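Local structure of 2-(hydroxymethyl)glutarate dehydrogenase (Eubacterium barkeri, 3CKY) at residues Ile7-Leu12 / Ile63-Leu68; Asn53-Ala58 / Leu85-Ala90. The protein catalyses the NAD-dependent interconversion of 2-formylglutarate and (S)-2-hydroxymethylglutarate, a step in nicotinate fermentation. All blocks are in the same frame, centred on the assembly; numbering follows the deposited sequence.

Contact 1: Ile7-Leu12 / Ile63-Leu68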
# COMPACT_ATOMS: atom_id res chain seq x y z
N ILE A 7 -45.19 4.34 11.73
CA ILE A 7 -43.95 4.10 11.02
C ILE A 7 -43.95 4.79 9.66
O ILE A 7 -44.95 4.80 8.96
CB ILE A 7 -43.70 2.58 10.81
CG1 ILE A 7 -43.81 1.83 12.15
CG2 ILE A 7 -42.34 2.34 10.17
CD1 ILE A 7 -43.14 2.53 13.32
N GLY A 8 -42.80 5.37 9.30
CA GLY A 8 -42.63 6.04 8.02
C GLY A 8 -41.46 5.46 7.24
O GLY A 8 -40.48 5.00 7.81
N PHE A 9 -41.58 5.50 5.92
CA PHE A 9 -40.54 5.03 5.02
C PHE A 9 -40.19 6.10 3.98
O PHE A 9 -40.99 6.39 3.09
CB PHE A 9 -40.98 3.75 4.31
CG PHE A 9 -40.90 2.52 5.16
CD1 PHE A 9 -41.97 2.13 5.95
CD2 PHE A 9 -39.74 1.76 5.18
CE1 PHE A 9 -41.89 1.00 6.74
CE2 PHE A 9 -39.66 0.62 5.97
CZ PHE A 9 -40.73 0.23 6.75
N ILE A 10 -39.00 6.67 4.12
CA ILE A 10 -38.44 7.58 3.12
C ILE A 10 -37.68 6.74 2.10
O ILE A 10 -36.49 6.46 2.26
CB ILE A 10 -37.53 8.65 3.77
CG1 ILE A 10 -38.36 9.50 4.74
CG2 ILE A 10 -36.91 9.55 2.71
CD1 ILE A 10 -37.55 10.46 5.56
N GLY A 11 -38.40 6.35 1.05
CA GLY A 11 -37.91 5.38 0.07
C GLY A 11 -38.39 3.97 0.36
O GLY A 11 -38.53 3.58 1.52
N LEU A 12 -38.65 3.21 -0.71
CA LEU A 12 -39.15 1.84 -0.63
C LEU A 12 -38.42 0.98 -1.65
O LEU A 12 -38.99 0.61 -2.68
CB LEU A 12 -40.66 1.79 -0.90
CG LEU A 12 -41.61 2.28 0.19
CD1 LEU A 12 -43.00 2.49 -0.40
CD2 LEU A 12 -41.64 1.31 1.36
N ILE A 63 -41.49 6.76 13.98
CA ILE A 63 -40.25 6.09 13.62
C ILE A 63 -40.15 6.05 12.10
O ILE A 63 -41.05 5.56 11.42
CB ILE A 63 -40.19 4.66 14.18
CG1 ILE A 63 -40.25 4.68 15.71
CG2 ILE A 63 -38.92 3.94 13.69
CD1 ILE A 63 -40.46 3.32 16.35
N ILE A 64 -39.06 6.60 11.57
CA ILE A 64 -38.87 6.72 10.13
C ILE A 64 -37.66 5.89 9.70
O ILE A 64 -36.58 6.00 10.27
CB ILE A 64 -38.67 8.19 9.70
CG1 ILE A 64 -39.84 9.06 10.16
CG2 ILE A 64 -38.52 8.28 8.18
CD1 ILE A 64 -39.56 10.54 10.09
N PHE A 65 -37.87 5.05 8.69
CA PHE A 65 -36.82 4.23 8.13
C PHE A 65 -36.34 4.84 6.82
O PHE A 65 -37.14 5.32 6.02
CB PHE A 65 -37.32 2.81 7.88
CG PHE A 65 -37.54 2.03 9.13
CD1 PHE A 65 -38.78 2.04 9.76
CD2 PHE A 65 -36.52 1.29 9.69
CE1 PHE A 65 -39.00 1.32 10.92
CE2 PHE A 65 -36.72 0.57 10.85
CZ PHE A 65 -37.97 0.58 11.47
N THR A 66 -35.03 4.82 6.63
CA THR A 66 -34.43 5.22 5.37
C THR A 66 -33.17 4.42 5.11
O THR A 66 -32.51 3.97 6.04
CB THR A 66 -34.12 6.73 5.34
OG1 THR A 66 -34.00 7.17 3.99
CG2 THR A 66 -32.84 7.06 6.12
N SER A 67 -32.86 4.23 3.83
CA SER A 67 -31.61 3.65 3.39
C SER A 67 -31.21 4.34 2.08
O SER A 67 -31.79 4.06 1.03
CB SER A 67 -31.75 2.14 3.19
OG SER A 67 -30.51 1.58 2.80
N LEU A 68 -30.25 5.24 2.17
CA LEU A 68 -29.84 6.07 1.04
C LEU A 68 -28.44 5.65 0.56
O LEU A 68 -27.73 4.95 1.29
CB LEU A 68 -29.89 7.55 1.44
CG LEU A 68 -31.29 8.02 1.91
CD1 LEU A 68 -31.26 9.39 2.58
CD2 LEU A 68 -32.26 8.04 0.73
O HOH W 1 -34.92 4.61 1.65
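Ile10 and Phe65 carry much of this contact, one on each face of a pair of parallel strands. The Ile10 side chain crosses that of Ile64 obliquely, and Ile10 CD1 touches Ile64 CG2 at 3.5 Å. On the other face, Phe65 lies beside Phe9 and points the same way. Their rings are 19° from parallel, with centroids 5.3 Å apart. They are slid so far that they barely overlap; CB of Phe65 meets CE2 of Phe9 at 3.7 Å. Ile7 places CG2 in the plane of the Phe65 ring, at its edge, 3.6 Å from CE1. The backbones are joined by Gly8 N to Ile63 O (2.8 Å), Phe65 N to Gly8 O (2.8 Å) and Ile10 N to Phe65 O (3.0 Å). Thr66 turns OG1 anti to its backbone N (chi1 -160°). From there Thr66 OG1 donates to Ile10 O at 3.1 Å, in the carbonyl plane and on a lone pair. A water that accepts from Ser67 N also sits very close to Ile10 O. A valine in place of Thr66 has no hydroxyl, and Ile10 O would probably be left with that water alone of these two partners. This is the centre of a Rossmann sheet, and Gly8 to Leu12 probably help bind NAD(+). Strands 29-33 and 93-96 flank the pair. Helices 16-25 and 144-157 cover the Phe9 and Phe65 face.

Contact 2: Asn53-Ala58 / Leu85-Ala90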
# COMPACT_ATOMS: atom_id res chain seq x y z
N ASN A 53 -44.73 13.34 -0.36
CA ASN A 53 -43.29 13.60 -0.33
C ASN A 53 -42.66 13.18 1.00
O ASN A 53 -43.37 12.71 1.89
CB ASN A 53 -43.04 15.09 -0.59
CG ASN A 53 -43.83 15.98 0.36
OD1 ASN A 53 -43.76 15.83 1.57
ND2 ASN A 53 -44.58 16.93 -0.21
N ASN A 54 -41.35 13.34 1.12
CA ASN A 54 -40.61 12.98 2.34
C ASN A 54 -41.08 13.72 3.59
O ASN A 54 -41.22 13.13 4.65
CB ASN A 54 -39.11 13.25 2.16
CG ASN A 54 -38.45 12.32 1.15
OD1 ASN A 54 -38.97 11.25 0.84
ND2 ASN A 54 -37.30 12.73 0.64
N GLN A 55 -41.30 15.03 3.45
CA GLN A 55 -41.77 15.84 4.57
C GLN A 55 -43.11 15.34 5.12
O GLN A 55 -43.29 15.26 6.34
CB GLN A 55 -41.92 17.29 4.13
CG GLN A 55 -40.60 17.95 3.77
CD GLN A 55 -40.73 19.45 3.67
OE1 GLN A 55 -41.69 19.97 3.09
NE2 GLN A 55 -39.75 20.16 4.23
N LYS A 56 -44.03 15.00 4.21
CA LYS A 56 -45.33 14.45 4.59
C LYS A 56 -45.18 13.20 5.45
O LYS A 56 -45.83 13.08 6.49
CB LYS A 56 -46.15 14.11 3.34
CG LYS A 56 -46.72 15.33 2.60
CD LYS A 56 -48.14 15.66 3.04
CE LYS A 56 -49.18 14.85 2.28
NZ LYS A 56 -49.14 13.38 2.54
N VAL A 57 -44.32 12.28 5.02
CA VAL A 57 -44.04 11.08 5.80
C VAL A 57 -43.46 11.48 7.16
O VAL A 57 -43.89 10.96 8.20
CB VAL A 57 -43.04 10.14 5.08
CG1 VAL A 57 -42.75 8.91 5.94
CG2 VAL A 57 -43.58 9.72 3.72
N ALA A 58 -42.50 12.40 7.14
CA ALA A 58 -41.83 12.86 8.36
C ALA A 58 -42.80 13.39 9.42
O ALA A 58 -42.73 13.01 10.59
CB ALA A 58 -40.79 13.92 8.02
N LEU A 85 -35.60 16.39 8.61
CA LEU A 85 -35.41 16.84 10.00
C LEU A 85 -36.32 18.01 10.38
O LEU A 85 -36.92 18.00 11.45
CB LEU A 85 -33.94 17.22 10.25
CG LEU A 85 -32.99 16.18 10.88
CD1 LEU A 85 -33.54 14.77 10.86
CD2 LEU A 85 -31.61 16.23 10.22
N SER A 86 -36.44 18.99 9.49
CA SER A 86 -37.27 20.16 9.76
C SER A 86 -38.77 19.81 9.87
O SER A 86 -39.53 20.53 10.52
CB SER A 86 -37.07 21.24 8.69
OG SER A 86 -37.59 20.83 7.43
N ALA A 87 -39.18 18.71 9.23
CA ALA A 87 -40.58 18.30 9.21
C ALA A 87 -40.95 17.27 10.29
O ALA A 87 -42.12 16.93 10.43
CB ALA A 87 -40.94 17.75 7.84
N CYS A 88 -39.96 16.78 11.03
CA CYS A 88 -40.21 15.84 12.12
C CYS A 88 -40.66 16.56 13.38
O CYS A 88 -40.15 17.63 13.70
CB CYS A 88 -38.95 15.05 12.48
SG CYS A 88 -38.42 13.89 11.25
N LYS A 89 -41.62 15.96 14.09
CA LYS A 89 -41.97 16.40 15.43
C LYS A 89 -40.86 15.93 16.37
O LYS A 89 -40.17 14.95 16.09
CB LYS A 89 -43.32 15.81 15.86
CG LYS A 89 -43.80 16.19 17.27
CD LYS A 89 -44.01 17.71 17.45
CE LYS A 89 -45.19 18.22 16.63
NZ LYS A 89 -45.82 19.42 17.23
N ALA A 90 -40.68 16.65 17.47
CA ALA A 90 -39.70 16.27 18.49
C ALA A 90 -40.08 14.92 19.10
O ALA A 90 -41.26 14.60 19.26
CB ALA A 90 -39.60 17.34 19.56
O HOH W 2 -43.01 13.35 13.17
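Asn53 OD1 accepts from Lys56 N at 2.8 Å, nearly along the C=O axis, with an N-H...O angle of 162°. Asn53 is the N-cap and closes the start of helix 54-60, the helix that meets segment 85-90 here. No direct hydrogen bond links the two segments. One water sits between Ala58 O and Lys89 N: it accepts from Lys89 N at 3.1 Å and lies 2.6 Å from Ala58 O. The remaining contact is mostly apolar and small. The methyl of Ala87 rests against one side of helix 54-60, where Gln55 and Ala58 are neighbours one turn apart. Ala87 CB is 3.8 Å from Ala58 CB and 3.7 Å from Gln55 O. CB and CG of Gln55 border the same methyl. Cys88 has SG anti to its carbonyl carbon, beside the backbone N (chi1 -69°), and Cys88 SG reaches Ala58 CB at 4.0 Å. The methyl of Ala58 is thus touched by both Ala87 and Cys88. Helix 54-60 belongs to the crossover that leads from strand 49-50 to strand 63-66, between the two halves of the Rossmann sheet. Segment 85-90 leads from the short helix 84-87 toward the next strand, 93-96. The amide of Gln55 comes near Ser86, with Gln55 NE2 3.9 Å from Ser86 OG. The hydroxyl of Ser86 bonds instead to Gly83 O. Outside the two segments Ala58 also packs on Val84, and Cys88 on Ile117.

The two contacts have centres about 11 Å apart and lie in the same NAD-binding Rossmann domain. Their segments alternate along the chain: 7-12, 53-58, 63-68, then 85-90. Contact 1 is in the middle of the sheet, and contact 2 lies nearer the surface, where helix 54-60 packs on that sheet. They touch directly. Val57 CG1 is 3.5 Å from Gly8 CA, and Ala58 CA is 3.7 Å from Ile64 CD1. Gly8 has no side chain to keep Val57 at a distance. Helix 54-60 is followed by strand 63-66 after a two-residue link, so one passage of chain contributes to both contacts, beside residues that probably bind NAD(+).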